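Local coordinates for protein response regulator FixJ (Bradyrhizobium japonicum, PDB 5XSO) that regulates transcription as the DNA-binding response regulator of a two-component system, inducing nifA and fixK when activated by the oxygen-sensing kinase FixL, at residues A[37-42]-A[121-126]; A[59-64]-A[127-132]. All blocks are in the same frame, centred on the assembly; numbering follows the deposited sequence.

Both contacts join helix 119-138 to the parallel sheet of the receiver domain, and their centres lie about 8 Å apart. Contact 1 (37-42 with 121-126) uses segment 37-42, which lies on edge strand 40-44, and is only partly buried, with A37 and T123 at its outer side. Contact 2 (59-64 with 127-132) sits on the central strand 61-65, farther along the same helix, and is buried. Both are apolar, but a phenylalanine ring dominates the first, whereas the second combines a cysteine, an alanine and an isoleucine with the ring of F59. They meet where F39 CE2 lies 4.2 Å from I130 CD1.

Contact 1: residues A[37-42]-A[121-126]; sequences AGFGVT and RLTAMI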
ATOM      1  N   ALA A  37     -14.716 -20.317  -7.790  1.00 20.08           N
ATOM      2  CA  ALA A  37     -13.905 -20.428  -6.599  1.00 22.38           C
ATOM      3  C   ALA A  37     -14.485 -19.658  -5.414  1.00 25.30           C
ATOM      4  O   ALA A  37     -13.914 -19.720  -4.320  1.00 24.86           O
ATOM      5  CB  ALA A  37     -12.476 -19.965  -6.919  1.00 20.76           C
ATOM      6  N   GLY A  38     -15.553 -18.899  -5.595  1.00 21.30           N
ATOM      7  CA  GLY A  38     -16.178 -18.218  -4.478  1.00 22.38           C
ATOM      8  C   GLY A  38     -15.754 -16.778  -4.258  1.00 23.39           C
ATOM      9  O   GLY A  38     -16.117 -16.199  -3.224  1.00 23.02           O
ATOM     10  N   PHE A  39     -15.052 -16.162  -5.204  1.00 20.66           N
ATOM     11  CA  PHE A  39     -14.676 -14.752  -5.092  1.00 20.55           C
ATOM     12  C   PHE A  39     -15.750 -13.829  -5.662  1.00 21.28           C
ATOM     13  O   PHE A  39     -16.422 -14.186  -6.622  1.00 21.25           O
ATOM     14  CB  PHE A  39     -13.378 -14.520  -5.883  1.00 19.14           C
ATOM     15  CG  PHE A  39     -12.217 -15.218  -5.292  1.00 19.07           C
ATOM     16  CD1 PHE A  39     -11.769 -16.406  -5.833  1.00 20.42           C
ATOM     17  CD2 PHE A  39     -11.568 -14.687  -4.161  1.00 19.24           C
ATOM     18  CE1 PHE A  39     -10.720 -17.073  -5.302  1.00 26.76           C
ATOM     19  CE2 PHE A  39     -10.484 -15.341  -3.622  1.00 19.28           C
ATOM     20  CZ  PHE A  39     -10.040 -16.526  -4.179  1.00 22.91           C
ATOM     21  N   GLY A  40     -15.819 -12.605  -5.160  1.00 22.11           N
ATOM     22  CA  GLY A  40     -16.520 -11.539  -5.868  1.00 22.88           C
ATOM     23  C   GLY A  40     -15.625 -10.861  -6.911  1.00 21.91           C
ATOM     24  O   GLY A  40     -14.399 -10.811  -6.760  1.00 20.98           O
ATOM     25  N   VAL A  41     -16.237 -10.323  -7.971  1.00 22.40           N
ATOM     26  CA  VAL A  41     -15.494  -9.811  -9.137  1.00 21.69           C
ATOM     27  C   VAL A  41     -16.091  -8.496  -9.641  1.00 30.53           C
ATOM     28  O   VAL A  41     -17.317  -8.339  -9.728  1.00 24.71           O
ATOM     29  CB  VAL A  41     -15.457 -10.834 -10.290  1.00 20.61           C
ATOM     30  CG1 VAL A  41     -14.479 -10.379 -11.377  1.00 19.89           C
ATOM     31  CG2 VAL A  41     -15.017 -12.239  -9.799  1.00 19.49           C
ATOM     32  N   THR A  42     -15.220  -7.536  -9.961  1.00 23.41           N
ATOM     33  CA  THR A  42     -15.584  -6.316 -10.687  1.00 25.06           C
ATOM     34  C   THR A  42     -14.612  -6.188 -11.851  1.00 24.19           C
ATOM     35  O   THR A  42     -13.416  -6.409 -11.671  1.00 22.91           O
ATOM     36  CB  THR A  42     -15.491  -5.064  -9.804  1.00 26.81           C
ATOM     37  OG1 THR A  42     -16.366  -5.197  -8.678  1.00 27.79           O
ATOM     38  CG2 THR A  42     -15.909  -3.800 -10.595  1.00 32.84           C
ATOM     39  N   ARG A 121      -4.064 -22.288 -10.351  1.00 27.71           N
ATOM     40  CA  ARG A 121      -2.854 -21.535 -10.070  1.00 28.98           C
ATOM     41  C   ARG A 121      -3.186 -20.078  -9.761  1.00 17.27           C
ATOM     42  O   ARG A 121      -2.587 -19.479  -8.848  1.00 18.88           O
ATOM     43  CB  ARG A 121      -1.889 -21.630 -11.253  1.00 26.43           C
ATOM     44  CG  ARG A 121      -0.607 -20.856 -11.055  1.00 25.43           C
ATOM     45  CD  ARG A 121       0.468 -21.713 -10.571  1.00 39.08           C
ATOM     46  NE  ARG A 121       1.778 -21.157 -10.916  1.00 54.21           N
ATOM     47  CZ  ARG A 121       2.498 -20.388 -10.103  1.00 60.27           C
ATOM     48  NH1 ARG A 121       2.023 -20.080  -8.902  1.00 54.93           N
ATOM     49  NH2 ARG A 121       3.690 -19.928 -10.488  1.00 60.54           N
ATOM     50  N   LEU A 122      -4.124 -19.489 -10.512  1.00 17.42           N
ATOM     51  CA  LEU A 122      -4.547 -18.119 -10.213  1.00 15.66           C
ATOM     52  C   LEU A 122      -5.213 -18.053  -8.845  1.00 18.85           C
ATOM     53  O   LEU A 122      -4.900 -17.177  -8.036  1.00 15.92           O
ATOM     54  CB  LEU A 122      -5.523 -17.605 -11.272  1.00 16.22           C
ATOM     55  CG  LEU A 122      -6.038 -16.177 -11.069  1.00 15.96           C
ATOM     56  CD1 LEU A 122      -4.874 -15.157 -10.827  1.00 14.28           C
ATOM     57  CD2 LEU A 122      -6.941 -15.819 -12.282  1.00 14.34           C
ATOM     58  N   THR A 123      -6.153 -18.969  -8.563  1.00 18.25           N
ATOM     59  CA  THR A 123      -6.919 -18.769  -7.334  1.00 18.68           C
ATOM     60  C   THR A 123      -6.037 -19.004  -6.106  1.00 20.17           C
ATOM     61  O   THR A 123      -6.134 -18.259  -5.122  1.00 21.99           O
ATOM     62  CB  THR A 123      -8.187 -19.639  -7.310  1.00 22.13           C
ATOM     63  OG1 THR A 123      -7.847 -20.992  -7.577  1.00 24.52           O
ATOM     64  CG2 THR A 123      -9.242 -19.160  -8.347  1.00 20.30           C
ATOM     65  N   ALA A 124      -5.095 -19.953  -6.176  1.00 19.26           N
ATOM     66  CA  ALA A 124      -4.123 -20.106  -5.093  1.00 24.81           C
ATOM     67  C   ALA A 124      -3.252 -18.865  -4.932  1.00 23.06           C
ATOM     68  O   ALA A 124      -2.867 -18.497  -3.813  1.00 21.21           O
ATOM     69  CB  ALA A 124      -3.221 -21.314  -5.348  1.00 28.49           C
ATOM     70  N   MET A 125      -2.857 -18.247  -6.042  1.00 18.76           N
ATOM     71  CA  MET A 125      -2.035 -17.053  -5.935  1.00 17.56           C
ATOM     72  C   MET A 125      -2.827 -15.916  -5.324  1.00 16.95           C
ATOM     73  O   MET A 125      -2.279 -15.112  -4.558  1.00 19.02           O
ATOM     74  CB  MET A 125      -1.500 -16.679  -7.320  1.00 17.54           C
ATOM     75  CG  MET A 125      -0.568 -15.470  -7.381  1.00 17.72           C
ATOM     76  SD  MET A 125      -0.010 -15.274  -9.117  1.00 25.55           S
ATOM     77  CE  MET A 125       1.087 -16.662  -9.277  1.00 23.94           C
ATOM     78  N   ILE A 126      -4.105 -15.803  -5.692  1.00 16.48           N
ATOM     79  CA  ILE A 126      -4.941 -14.757  -5.129  1.00 17.28           C
ATOM     80  C   ILE A 126      -5.091 -14.971  -3.636  1.00 20.80           C
ATOM     81  O   ILE A 126      -5.031 -14.019  -2.852  1.00 18.91           O
ATOM     82  CB  ILE A 126      -6.322 -14.741  -5.820  1.00 16.42           C
ATOM     83  CG1 ILE A 126      -6.194 -14.196  -7.253  1.00 15.59           C
ATOM     84  CG2 ILE A 126      -7.364 -13.920  -4.958  1.00 17.31           C
ATOM     85  CD1 ILE A 126      -7.508 -14.492  -8.133  1.00 15.29           C
TER
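F39, in segment 37-42, reaches to T123 and I126 on helix 119-138, an interface of sheet edge and helix in the CheY-like receiver domain, whose parallel sheet has the order 2-1-3-4-5. The packing is apolar and centres on the far end of the ring. Its CE2 atom is 3.7 Å from I126 CG2, and CZ is nearly as close to that methyl. On the other flank of CZ, CE1 lies 4.0 Å from T123 CG2. Both methyls approach the ring obliquely. With CG anti to its own carbonyl carbon (chi1 -67°), F39 sends the ring across to the helix, where a long, flat side chain is well suited to spanning the distance. Cut back to an alanine, this side chain would probably leave a gap between sheet edge and helix and take from the T123 and I126 methyls their shared aromatic partner. L33 and L34 of helix 24-36 touch T123 and I126 respectively, while I17 of strand 16-20 touches both F39 and I126.

The backbone turns sharply just before the ring. A37 lies immediately ahead of G38, where helix 24-36 ends in a Schellman motif. G38 has a positive phi of 96°; a side chain there would press on the carbonyl oxygen of A37, which explains the glycine.

T123 has two roles. Its hydroxyl turns back toward its own helix, where OG1 makes weak hydrogen bonds to the carbonyl oxygens of D119 and D120. A threonine suits this position because it offers a methyl to the interface while its oxygen is used within the helix. Besides the ring, that methyl, CG2, meets A37 CB at 3.6 Å.

Contact 2: residues A[59-64]-A[127-132]; sequences FGCVVS and ESAIRQ
I130 meets two residues of segment 59-64 with two different branches. Its CG1 lies 4.0 Å from C61 CB, while its CG2 approaches the edge of the F59 ring near the ring plane, 4.1 Å from CE2. One residue earlier in the helix, A129 CB stands 4.2 Å from C61 SG. The small side chain of A129 is consistent with a close approach of helix and strand here. The nearest pair of CA atoms, those of C61 and I130, is 6.4 Å apart.

The torsions of I130 divide its work. CG2 is anti to the backbone N and CG1 anti to the carbonyl carbon (chi1 -75°), which directs the two branches to separate partners, a task that suits a beta-branched isoleucine. C61 is compact enough to pack against both A129 and I130, using SG for the one and CB for the other. F59 also packs further along helix 119-138 against A133, E134 and A137.

Outside this first shell, backbone hydrogen bonds between C61 and both H16 and Y18 fix the strand in the receiver-domain sheet. P88 touches F59, C61 and A129, while I17 and L90 also pack on C61.

Across the two segments, then, cohesion comes from van der Waals contact and burial of apolar surface, so complementarity of shape probably matters more here than the direction of any bond.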
ATOM      1  N   PHE A  59     -11.457  -3.079  -0.353  1.00 32.89           N
ATOM      2  CA  PHE A  59     -10.251  -3.890  -0.470  1.00 30.89           C
ATOM      3  C   PHE A  59     -10.469  -5.113  -1.355  1.00 30.55           C
ATOM      4  O   PHE A  59     -11.497  -5.788  -1.272  1.00 28.06           O
ATOM      5  CB  PHE A  59      -9.779  -4.353   0.902  1.00 31.58           C
ATOM      6  CG  PHE A  59      -8.580  -5.238   0.844  1.00 29.88           C
ATOM      7  CD1 PHE A  59      -7.332  -4.721   0.576  1.00 30.97           C
ATOM      8  CD2 PHE A  59      -8.709  -6.612   1.029  1.00 34.33           C
ATOM      9  CE1 PHE A  59      -6.202  -5.563   0.520  1.00 30.02           C
ATOM     10  CE2 PHE A  59      -7.631  -7.448   0.973  1.00 31.29           C
ATOM     11  CZ  PHE A  59      -6.343  -6.939   0.715  1.00 32.47           C
ATOM     12  N   GLY A  60      -9.503  -5.383  -2.219  1.00 26.72           N
ATOM     13  CA  GLY A  60      -9.535  -6.602  -3.005  1.00 24.52           C
ATOM     14  C   GLY A  60      -8.230  -6.758  -3.752  1.00 23.25           C
ATOM     15  O   GLY A  60      -7.309  -5.947  -3.631  1.00 24.06           O
ATOM     16  N   CYS A  61      -8.155  -7.816  -4.529  1.00 21.50           N
ATOM     17  CA  CYS A  61      -6.940  -8.150  -5.258  1.00 20.34           C
ATOM     18  C   CYS A  61      -7.115  -7.720  -6.713  1.00 19.86           C
ATOM     19  O   CYS A  61      -8.144  -8.026  -7.332  1.00 19.50           O
ATOM     20  CB  CYS A  61      -6.651  -9.654  -5.180  1.00 19.08           C
ATOM     21  SG  CYS A  61      -5.128 -10.195  -5.999  1.00 18.10           S
ATOM     22  N   VAL A  62      -6.115  -7.046  -7.262  1.00 20.07           N
ATOM     23  CA  VAL A  62      -6.140  -6.654  -8.672  1.00 19.83           C
ATOM     24  C   VAL A  62      -5.465  -7.734  -9.511  1.00 18.26           C
ATOM     25  O   VAL A  62      -4.369  -8.215  -9.171  1.00 17.85           O
ATOM     26  CB  VAL A  62      -5.464  -5.284  -8.869  1.00 21.32           C
ATOM     27  CG1 VAL A  62      -5.446  -4.909 -10.349  1.00 21.32           C
ATOM     28  CG2 VAL A  62      -6.136  -4.215  -8.012  1.00 23.27           C
ATOM     29  N   VAL A  63      -6.115  -8.136 -10.609  1.00 17.63           N
ATOM     30  CA  VAL A  63      -5.533  -9.069 -11.571  1.00 16.50           C
ATOM     31  C   VAL A  63      -5.565  -8.373 -12.931  1.00 16.96           C
ATOM     32  O   VAL A  63      -6.654  -8.139 -13.475  1.00 17.39           O
ATOM     33  CB  VAL A  63      -6.295 -10.402 -11.608  1.00 15.61           C
ATOM     34  CG1 VAL A  63      -5.735 -11.306 -12.700  1.00 15.21           C
ATOM     35  CG2 VAL A  63      -6.237 -11.109 -10.228  1.00 15.48           C
ATOM     36  N   SER A  64      -4.387  -7.966 -13.456  1.00 17.20           N
ATOM     37  CA  SER A  64      -4.357  -7.070 -14.601  1.00 18.15           C
ATOM     38  C   SER A  64      -3.441  -7.615 -15.689  1.00 18.89           C
ATOM     39  O   SER A  64      -2.385  -8.205 -15.401  1.00 17.10           O
ATOM     40  CB  SER A  64      -3.870  -5.675 -14.185  1.00 21.80           C
ATOM     41  OG  SER A  64      -3.707  -4.782 -15.289  1.00 23.01           O
ATOM     42  N   GLU A 127      -5.345 -16.221  -3.221  1.00 21.04           N
ATOM     43  CA  GLU A 127      -5.560 -16.467  -1.791  1.00 32.94           C
ATOM     44  C   GLU A 127      -4.354 -16.039  -0.985  1.00 26.77           C
ATOM     45  O   GLU A 127      -4.493 -15.434   0.094  1.00 28.80           O
ATOM     46  CB  GLU A 127      -5.862 -17.940  -1.520  1.00 32.92           C
ATOM     47  CG  GLU A 127      -7.313 -18.254  -1.483  1.00 49.50           C
ATOM     48  CD  GLU A 127      -7.566 -19.619  -0.878  1.00 66.46           C
ATOM     49  OE1 GLU A 127      -8.085 -20.496  -1.606  1.00 71.58           O
ATOM     50  OE2 GLU A 127      -7.226 -19.808   0.318  1.00 72.88           O
ATOM     51  N   SER A 128      -3.161 -16.322  -1.500  1.00 25.45           N
ATOM     52  CA  SER A 128      -1.944 -15.948  -0.803  1.00 29.73           C
ATOM     53  C   SER A 128      -1.776 -14.437  -0.764  1.00 31.90           C
ATOM     54  O   SER A 128      -1.442 -13.874   0.280  1.00 29.15           O
ATOM     55  CB  SER A 128      -0.750 -16.622  -1.472  1.00 29.56           C
ATOM     56  OG  SER A 128       0.482 -16.073  -1.045  1.00 32.62           O
ATOM     57  N   ALA A 129      -2.053 -13.765  -1.885  1.00 24.37           N
ATOM     58  CA  ALA A 129      -1.931 -12.303  -1.980  1.00 21.33           C
ATOM     59  C   ALA A 129      -2.862 -11.597  -1.012  1.00 21.85           C
ATOM     60  O   ALA A 129      -2.491 -10.607  -0.371  1.00 23.18           O
ATOM     61  CB  ALA A 129      -2.273 -11.872  -3.408  1.00 22.58           C
ATOM     62  N   ILE A 130      -4.113 -12.044  -0.963  1.00 21.51           N
ATOM     63  CA  ILE A 130      -5.082 -11.419  -0.079  1.00 30.04           C
ATOM     64  C   ILE A 130      -4.670 -11.632   1.365  1.00 39.87           C
ATOM     65  O   ILE A 130      -4.701 -10.704   2.184  1.00 30.73           O
ATOM     66  CB  ILE A 130      -6.484 -11.974  -0.342  1.00 25.40           C
ATOM     67  CG1 ILE A 130      -7.056 -11.400  -1.639  1.00 21.14           C
ATOM     68  CG2 ILE A 130      -7.419 -11.571   0.793  1.00 30.05           C
ATOM     69  CD1 ILE A 130      -8.397 -12.003  -2.069  1.00 24.06           C
ATOM     70  N   ARG A 131      -4.254 -12.856   1.686  1.00 39.32           N
ATOM     71  CA  ARG A 131      -3.863 -13.173   3.054  0.50 46.05           C
ATOM     72  C   ARG A 131      -2.710 -12.287   3.521  1.00 43.12           C
ATOM     73  O   ARG A 131      -2.715 -11.798   4.658  1.00 48.11           O
ATOM     74  CB  ARG A 131      -3.505 -14.658   3.145  0.50 47.07           C
ATOM     75  CG  ARG A 131      -3.048 -15.138   4.515  0.50 52.96           C
ATOM     76  CD  ARG A 131      -2.784 -16.651   4.515  0.50 53.77           C
ATOM     77  NE  ARG A 131      -3.881 -17.415   3.921  0.50 47.89           N
ATOM     78  CZ  ARG A 131      -3.767 -18.185   2.840  0.50 50.93           C
ATOM     79  NH1 ARG A 131      -4.826 -18.843   2.377  0.50 45.53           N
ATOM     80  NH2 ARG A 131      -2.597 -18.301   2.220  0.50 53.39           N
ATOM     81  N   GLN A 132      -1.717 -12.048   2.651  1.00 34.58           N
ATOM     82  CA  GLN A 132      -0.566 -11.236   3.037  1.00 38.20           C
ATOM     83  C   GLN A 132      -0.893  -9.742   3.075  1.00 39.04           C
ATOM     84  O   GLN A 132      -0.321  -9.008   3.886  1.00 36.73           O
ATOM     85  CB  GLN A 132       0.615 -11.476   2.091  1.00 40.75           C
ATOM     86  CG  GLN A 132       0.874 -12.931   1.735  1.00 54.84           C
ATOM     87  CD  GLN A 132       2.005 -13.578   2.512  1.00 70.11           C
ATOM     88  OE1 GLN A 132       1.910 -13.750   3.729  1.00 77.77           O
ATOM     89  NE2 GLN A 132       3.071 -13.974   1.805  1.00 70.42           N
TER